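Local coordinates for protein copper-containing nitrite reductase (Thermus scotoductus, PDB 6HBE) that probably reduces nitrite to nitric oxide in denitrification, working as a homotrimer that carries copper ions, at residues C[325-330]-C[361-366]; C[370-375]-C[413-418]. All coordinates share one frame; numbering follows the deposited sequence.

Interaction 1: residues C[325-330]-C[361-366]; sequences VRVPLD and KVLEIP
Three backbone hydrogen bonds join 325-330 to 361-366, which run in parallel. Val-325 N donates to Val-362 O over 3.0 Å. Its own carbonyl, Val-325 O, accepts Glu-364 N at 2.9 Å. The strand ends at Arg-326, though Val-327 N still donates to Glu-364 O at 3.0 Å, almost straight along the C=O axis (176°). Pro-328 then points away.

Strand 324-326 is an outermost strand of a five-stranded mixed sheet, and 362-366 is the next one in. This sheet belongs to the cupredoxin-type domain near the C-terminus. On its other side 362-366 bonds to strand 435-443.

The charged pair is Arg-326 with Glu-364. The arginine leaves with CG anti to the backbone N (chi1 -173°) and bends at chi3, which turns the edge of the guanidinium to the Glu-364 carboxylate. The grip is side-on, with both nitrogens on one oxygen: Arg-326 NE lies 2.7 Å from Glu-364 OE1, and Arg-326 NH2 comes as near, on the syn lone pair. OE1 sits close to the guanidinium plane, and the two flat groups are only 20° apart. The other oxygen, OE2, pairs with Arg-439. Arg-326 NH1 extends the chain of charges to Asp-330 of a second subunit.

Among the apolar contacts, Leu-363 CD1 meets Val-325 CG1 and, 4.2 Å away, Val-327 CG2. Separately, past the strand end, Leu-329 CD1 rests against Pro-366 CG at 3.7 Å.

Pro-366 CD lies 3.4 Å from Val-327 O, whose hydrogen bond goes to Tyr-441 OH.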
loop_
_atom_site.group_PDB
_atom_site.type_symbol
_atom_site.label_atom_id
_atom_site.label_comp_id
_atom_site.label_asym_id
_atom_site.label_seq_id
_atom_site.Cartn_x
_atom_site.Cartn_y
_atom_site.Cartn_z
ATOM N N VAL C 325 0.506 -12.859 22.605
ATOM C CA VAL C 325 -0.928 -13.077 22.622
ATOM C C VAL C 325 -1.248 -14.067 23.774
ATOM O O VAL C 325 -0.817 -15.216 23.715
ATOM C CB VAL C 325 -1.409 -13.665 21.280
ATOM C CG1 VAL C 325 -2.867 -14.120 21.369
ATOM C CG2 VAL C 325 -1.276 -12.639 20.145
ATOM N N ARG C 326 -1.999 -13.615 24.782
ATOM C CA ARG C 326 -2.558 -14.509 25.818
ATOM C C ARG C 326 -4.042 -14.745 25.556
ATOM O O ARG C 326 -4.847 -13.806 25.571
ATOM C CB ARG C 326 -2.357 -13.935 27.217
ATOM C CG ARG C 326 -2.767 -14.890 28.362
ATOM C CD ARG C 326 -2.453 -14.278 29.718
ATOM N NE ARG C 326 -1.011 -14.160 29.920
ATOM C CZ ARG C 326 -0.424 -13.551 30.947
ATOM N NH1 ARG C 326 -1.145 -13.001 31.924
ATOM N NH2 ARG C 326 0.905 -13.504 31.003
ATOM N N VAL C 327 -4.379 -16.007 25.315
ATOM C CA VAL C 327 -5.736 -16.455 25.003
ATOM C C VAL C 327 -6.458 -16.938 26.293
ATOM O O VAL C 327 -5.857 -17.652 27.096
ATOM C CB VAL C 327 -5.640 -17.597 23.974
ATOM C CG1 VAL C 327 -6.997 -18.214 23.681
ATOM C CG2 VAL C 327 -4.997 -17.082 22.683
ATOM N N PRO C 328 -7.730 -16.536 26.507
ATOM C CA PRO C 328 -8.532 -17.171 27.576
ATOM C C PRO C 328 -9.092 -18.513 27.095
ATOM O O PRO C 328 -9.032 -18.819 25.901
ATOM C CB PRO C 328 -9.657 -16.156 27.821
ATOM C CG PRO C 328 -9.847 -15.502 26.482
ATOM C CD PRO C 328 -8.483 -15.454 25.826
ATOM N N LEU C 329 -9.631 -19.316 28.009
ATOM C CA LEU C 329 -10.184 -20.632 27.655
ATOM C C LEU C 329 -11.379 -20.447 26.706
ATOM O O LEU C 329 -12.237 -19.596 26.957
ATOM C CB LEU C 329 -10.595 -21.390 28.941
ATOM C CG LEU C 329 -10.793 -22.910 28.911
ATOM C CD1 LEU C 329 -9.554 -23.661 28.449
ATOM C CD2 LEU C 329 -11.211 -23.394 30.294
ATOM N N ASP C 330 -11.390 -21.205 25.602
ATOM C CA ASP C 330 -12.489 -21.185 24.621
ATOM C C ASP C 330 -13.793 -21.437 25.391
ATOM O O ASP C 330 -13.833 -22.343 26.241
ATOM C CB ASP C 330 -12.272 -22.264 23.549
ATOM C CG ASP C 330 -13.229 -22.140 22.341
ATOM O OD1 ASP C 330 -14.474 -22.249 22.490
ATOM O OD2 ASP C 330 -12.724 -21.986 21.203
ATOM N N LYS C 361 4.645 -14.272 17.672
ATOM C CA LYS C 361 5.968 -14.700 18.140
ATOM C C LYS C 361 5.933 -15.460 19.495
ATOM O O LYS C 361 6.676 -16.437 19.685
ATOM C CB LYS C 361 6.930 -13.507 18.262
ATOM C CG LYS C 361 7.327 -12.868 16.924
ATOM C CD LYS C 361 8.123 -11.577 17.118
ATOM C CE LYS C 361 8.519 -10.881 15.797
ATOM N NZ LYS C 361 9.237 -11.778 14.844
ATOM N N VAL C 362 5.084 -14.987 20.397
ATOM C CA VAL C 362 4.898 -15.569 21.738
ATOM C C VAL C 362 3.412 -15.813 21.968
ATOM O O VAL C 362 2.597 -14.886 21.879
ATOM C CB VAL C 362 5.412 -14.628 22.845
ATOM C CG1 VAL C 362 5.291 -15.281 24.235
ATOM C CG2 VAL C 362 6.818 -14.183 22.580
ATOM N N LEU C 363 3.060 -17.064 22.292
ATOM C CA LEU C 363 1.669 -17.469 22.505
ATOM C C LEU C 363 1.548 -18.097 23.911
ATOM O O LEU C 363 2.355 -18.977 24.263
ATOM C CB LEU C 363 1.277 -18.474 21.426
ATOM C CG LEU C 363 -0.144 -19.034 21.412
ATOM C CD1 LEU C 363 -1.207 -17.974 21.130
ATOM C CD2 LEU C 363 -0.248 -20.148 20.397
ATOM N N GLU C 364 0.567 -17.629 24.676
ATOM C CA GLU C 364 0.245 -18.125 26.030
ATOM C C GLU C 364 -1.197 -18.668 26.033
ATOM O O GLU C 364 -2.155 -17.911 25.875
ATOM C CB GLU C 364 0.450 -17.040 27.079
ATOM C CG GLU C 364 1.881 -16.508 27.096
ATOM C CD GLU C 364 2.166 -15.463 28.145
ATOM O OE1 GLU C 364 1.241 -14.733 28.568
ATOM O OE2 GLU C 364 3.352 -15.329 28.530
ATOM N N ILE C 365 -1.327 -19.996 26.186
ATOM C CA ILE C 365 -2.611 -20.714 26.105
ATOM C C ILE C 365 -2.895 -21.489 27.410
ATOM O O ILE C 365 -1.946 -21.922 28.084
ATOM C CB ILE C 365 -2.664 -21.715 24.929
ATOM C CG1 ILE C 365 -1.389 -22.560 24.861
ATOM C CG2 ILE C 365 -2.847 -20.986 23.597
ATOM C CD1 ILE C 365 -1.498 -23.743 23.936
ATOM N N PRO C 366 -4.185 -21.650 27.770
ATOM C CA PRO C 366 -4.542 -22.517 28.927
ATOM C C PRO C 366 -4.484 -24.005 28.572
ATOM O O PRO C 366 -4.698 -24.378 27.409
ATOM C CB PRO C 366 -5.983 -22.106 29.244
ATOM C CG PRO C 366 -6.536 -21.656 27.912
ATOM C CD PRO C 366 -5.379 -21.017 27.174
#

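Interaction 2: residues C[370-375]-C[413-418]; sequences TVEFVN and RYRITF
Glu-372 stands between two arginines that come from the facing strand 413-417. Its chain is extended, with CG anti to the backbone N (chi1 179°), and the carboxylate turns one oxygen to each arginine. Arg-413 NH1 reaches Glu-372 OE1 at 2.9 Å. Arg-415 takes the other oxygen side-on: Arg-415 NE is 2.9 Å from Glu-372 OE2, and NH2 makes a longer bond to the same atom. The two arginines come from opposite sides of the carboxylate plane, each well out of it. The guanidinium planes are turned 56° from the carboxylate for Arg-413 and 44° for Arg-415. Glu-372 OE1 also bonds to His-321 of the third subunit, and Arg-413 NH2 forms a salt bridge to Glu-322 of that subunit. An alanine at Glu-372 would remove the carboxylate that both arginines share, and would probably leave their like charges uncompensated from this side and the groups less firmly placed at the subunit interface.

Val-374 lies alongside Arg-413, and its CG2 sits over one face of the guanidinium, toward the rim. At the other end of the pair, Thr-370 and Thr-417 cross obliquely and meet tip to tip, with the two OG1 atoms hydrogen-bonded at 2.8 Å.

The face of Val-371, Phe-373 and Ile-416 is mainly apolar. Ile-416 CD1 meets the ring edge of Phe-373 at CE2, 4.2 Å away. Val-371 CG2 comes to the edge of Phe-418, 3.9 Å from CE2.

Four backbone hydrogen bonds tie the strands in an antiparallel ladder. Val-371 and Ile-416 form one hydrogen-bonded pair, Phe-373 and Tyr-414 the other. This is an outer strand pair of a cupredoxin-type sheet; the Phe-373 side chain lies about 10 Å from the domain's copper, held by His-390, Cys-428, His-431 and Met-434.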
loop_
_atom_site.group_PDB
_atom_site.type_symbol
_atom_site.label_atom_id
_atom_site.label_comp_id
_atom_site.label_asym_id
_atom_site.label_seq_id
_atom_site.Cartn_x
_atom_site.Cartn_y
_atom_site.Cartn_z
ATOM N N THR C 370 -5.809 -26.584 21.771
ATOM C CA THR C 370 -5.183 -27.119 20.595
ATOM C C THR C 370 -4.642 -25.951 19.747
ATOM O O THR C 370 -5.390 -25.036 19.408
ATOM C CB THR C 370 -6.195 -27.938 19.775
ATOM O OG1 THR C 370 -6.607 -29.092 20.530
ATOM C CG2 THR C 370 -5.591 -28.388 18.466
ATOM N N VAL C 371 -3.369 -26.041 19.381
ATOM C CA VAL C 371 -2.705 -25.106 18.471
ATOM C C VAL C 371 -2.684 -25.728 17.084
ATOM O O VAL C 371 -2.362 -26.916 16.943
ATOM C CB VAL C 371 -1.243 -24.863 18.926
ATOM C CG1 VAL C 371 -0.429 -24.059 17.903
ATOM C CG2 VAL C 371 -1.244 -24.172 20.271
ATOM N N GLU C 372 -2.980 -24.930 16.055
ATOM C CA GLU C 372 -2.775 -25.356 14.677
ATOM C C GLU C 372 -1.713 -24.471 14.032
ATOM O O GLU C 372 -1.945 -23.263 13.858
ATOM C CB GLU C 372 -4.087 -25.265 13.876
ATOM C CG GLU C 372 -3.966 -25.674 12.399
ATOM C CD GLU C 372 -5.296 -25.691 11.658
ATOM O OE1 GLU C 372 -5.741 -24.617 11.167
ATOM O OE2 GLU C 372 -5.910 -26.780 11.554
ATOM N N PHE C 373 -0.574 -25.071 13.683
ATOM C CA PHE C 373 0.419 -24.441 12.804
ATOM C C PHE C 373 -0.091 -24.479 11.352
ATOM O O PHE C 373 -0.579 -25.533 10.870
ATOM C CB PHE C 373 1.784 -25.147 12.871
ATOM C CG PHE C 373 2.581 -24.830 14.106
ATOM C CD1 PHE C 373 3.407 -23.716 14.152
ATOM C CD2 PHE C 373 2.498 -25.639 15.242
ATOM C CE1 PHE C 373 4.147 -23.410 15.294
ATOM C CE2 PHE C 373 3.233 -25.334 16.390
ATOM C CZ PHE C 373 4.060 -24.223 16.427
ATOM N N VAL C 374 -0.019 -23.337 10.657
ATOM C CA VAL C 374 -0.355 -23.299 9.210
ATOM C C VAL C 374 0.744 -22.557 8.462
ATOM O O VAL C 374 1.197 -21.518 8.922
ATOM C CB VAL C 374 -1.765 -22.663 8.954
ATOM C CG1 VAL C 374 -1.860 -21.225 9.471
ATOM C CG2 VAL C 374 -2.117 -22.699 7.470
ATOM N N ASN C 375 1.188 -23.086 7.323
ATOM C CA ASN C 375 2.205 -22.418 6.536
ATOM C C ASN C 375 1.557 -21.481 5.510
ATOM O O ASN C 375 0.976 -21.942 4.533
ATOM C CB ASN C 375 3.166 -23.401 5.847
ATOM C CG ASN C 375 4.399 -22.707 5.267
ATOM O OD1 ASN C 375 4.550 -21.477 5.367
ATOM N ND2 ASN C 375 5.272 -23.470 4.645
ATOM N N ARG C 413 -1.187 -27.951 7.279
ATOM C CA ARG C 413 -1.517 -27.652 8.685
ATOM C C ARG C 413 -1.073 -28.785 9.627
ATOM O O ARG C 413 -1.049 -29.942 9.231
ATOM C CB ARG C 413 -3.026 -27.435 8.861
ATOM C CG ARG C 413 -3.627 -26.321 7.999
ATOM C CD ARG C 413 -5.151 -26.301 7.956
ATOM N NE ARG C 413 -5.559 -25.271 7.001
ATOM C CZ ARG C 413 -5.745 -23.976 7.274
ATOM N NH1 ARG C 413 -5.650 -23.490 8.514
ATOM N NH2 ARG C 413 -6.058 -23.158 6.268
ATOM N N TYR C 414 -0.743 -28.451 10.870
ATOM C CA TYR C 414 -0.425 -29.486 11.884
ATOM C C TYR C 414 -0.923 -29.057 13.253
ATOM O O TYR C 414 -0.590 -27.960 13.707
ATOM C CB TYR C 414 1.076 -29.783 11.920
ATOM C CG TYR C 414 1.455 -30.954 12.826
ATOM C CD1 TYR C 414 1.211 -32.273 12.435
ATOM C CD2 TYR C 414 2.064 -30.730 14.057
ATOM C CE1 TYR C 414 1.558 -33.336 13.266
ATOM C CE2 TYR C 414 2.422 -31.775 14.888
ATOM C CZ TYR C 414 2.162 -33.069 14.489
ATOM O OH TYR C 414 2.520 -34.083 15.330
ATOM N N ARG C 415 -1.698 -29.940 13.909
ATOM C CA ARG C 415 -2.300 -29.680 15.215
ATOM C C ARG C 415 -1.591 -30.401 16.388
ATOM O O ARG C 415 -1.109 -31.546 16.256
ATOM C CB ARG C 415 -3.774 -30.063 15.196
ATOM C CG ARG C 415 -4.640 -29.082 14.434
ATOM C CD ARG C 415 -6.116 -29.402 14.488
ATOM N NE ARG C 415 -6.896 -28.474 13.648
ATOM C CZ ARG C 415 -8.227 -28.375 13.648
ATOM N NH1 ARG C 415 -8.972 -29.141 14.450
ATOM N NH2 ARG C 415 -8.830 -27.503 12.836
ATOM N N ILE C 416 -1.514 -29.691 17.509
ATOM C CA ILE C 416 -0.939 -30.181 18.767
ATOM C C ILE C 416 -1.851 -29.740 19.902
ATOM O O ILE C 416 -2.191 -28.565 20.000
ATOM C CB ILE C 416 0.461 -29.584 19.030
ATOM C CG1 ILE C 416 1.439 -30.008 17.945
ATOM C CG2 ILE C 416 0.977 -29.993 20.406
ATOM C CD1 ILE C 416 2.716 -29.184 17.945
ATOM N N THR C 417 -2.242 -30.679 20.760
ATOM C CA THR C 417 -3.045 -30.363 21.944
ATOM C C THR C 417 -2.138 -30.416 23.175
ATOM O O THR C 417 -1.461 -31.437 23.391
ATOM C CB THR C 417 -4.194 -31.373 22.095
ATOM O OG1 THR C 417 -4.970 -31.387 20.890
ATOM C CG2 THR C 417 -5.105 -31.020 23.281
ATOM N N PHE C 418 -2.117 -29.328 23.952
ATOM C CA PHE C 418 -1.286 -29.196 25.153
ATOM C C PHE C 418 -2.151 -29.464 26.410
ATOM O O PHE C 418 -3.157 -28.793 26.624
ATOM C CB PHE C 418 -0.625 -27.793 25.219
ATOM C CG PHE C 418 0.421 -27.565 24.161
ATOM C CD1 PHE C 418 1.732 -27.964 24.364
ATOM C CD2 PHE C 418 0.092 -26.951 22.960
ATOM C CE1 PHE C 418 2.699 -27.769 23.387
ATOM C CE2 PHE C 418 1.047 -26.761 21.975
ATOM C CZ PHE C 418 2.357 -27.157 22.190
#

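Overall arrangement
The centres of interaction 1 and interaction 2 lie about 13 Å apart, in series along the chain. Strand 362-366 of the first is followed directly by strand 370-375 of the second. The two pairs belong to different sheets, and each includes an outermost strand: 324-326 in one, 413-417 in the other. The sheets pack face to face as in a cupredoxin sandwich. Leu-363, Ile-365, Val-371 and Phe-418 meet between them, with Ile-365 CD1 3.7 Å from Val-371 CG2. Arg-326 faces the second subunit, while Glu-372 and Arg-413 face the third. The charged faces therefore lie at subunit interfaces of the homotrimer.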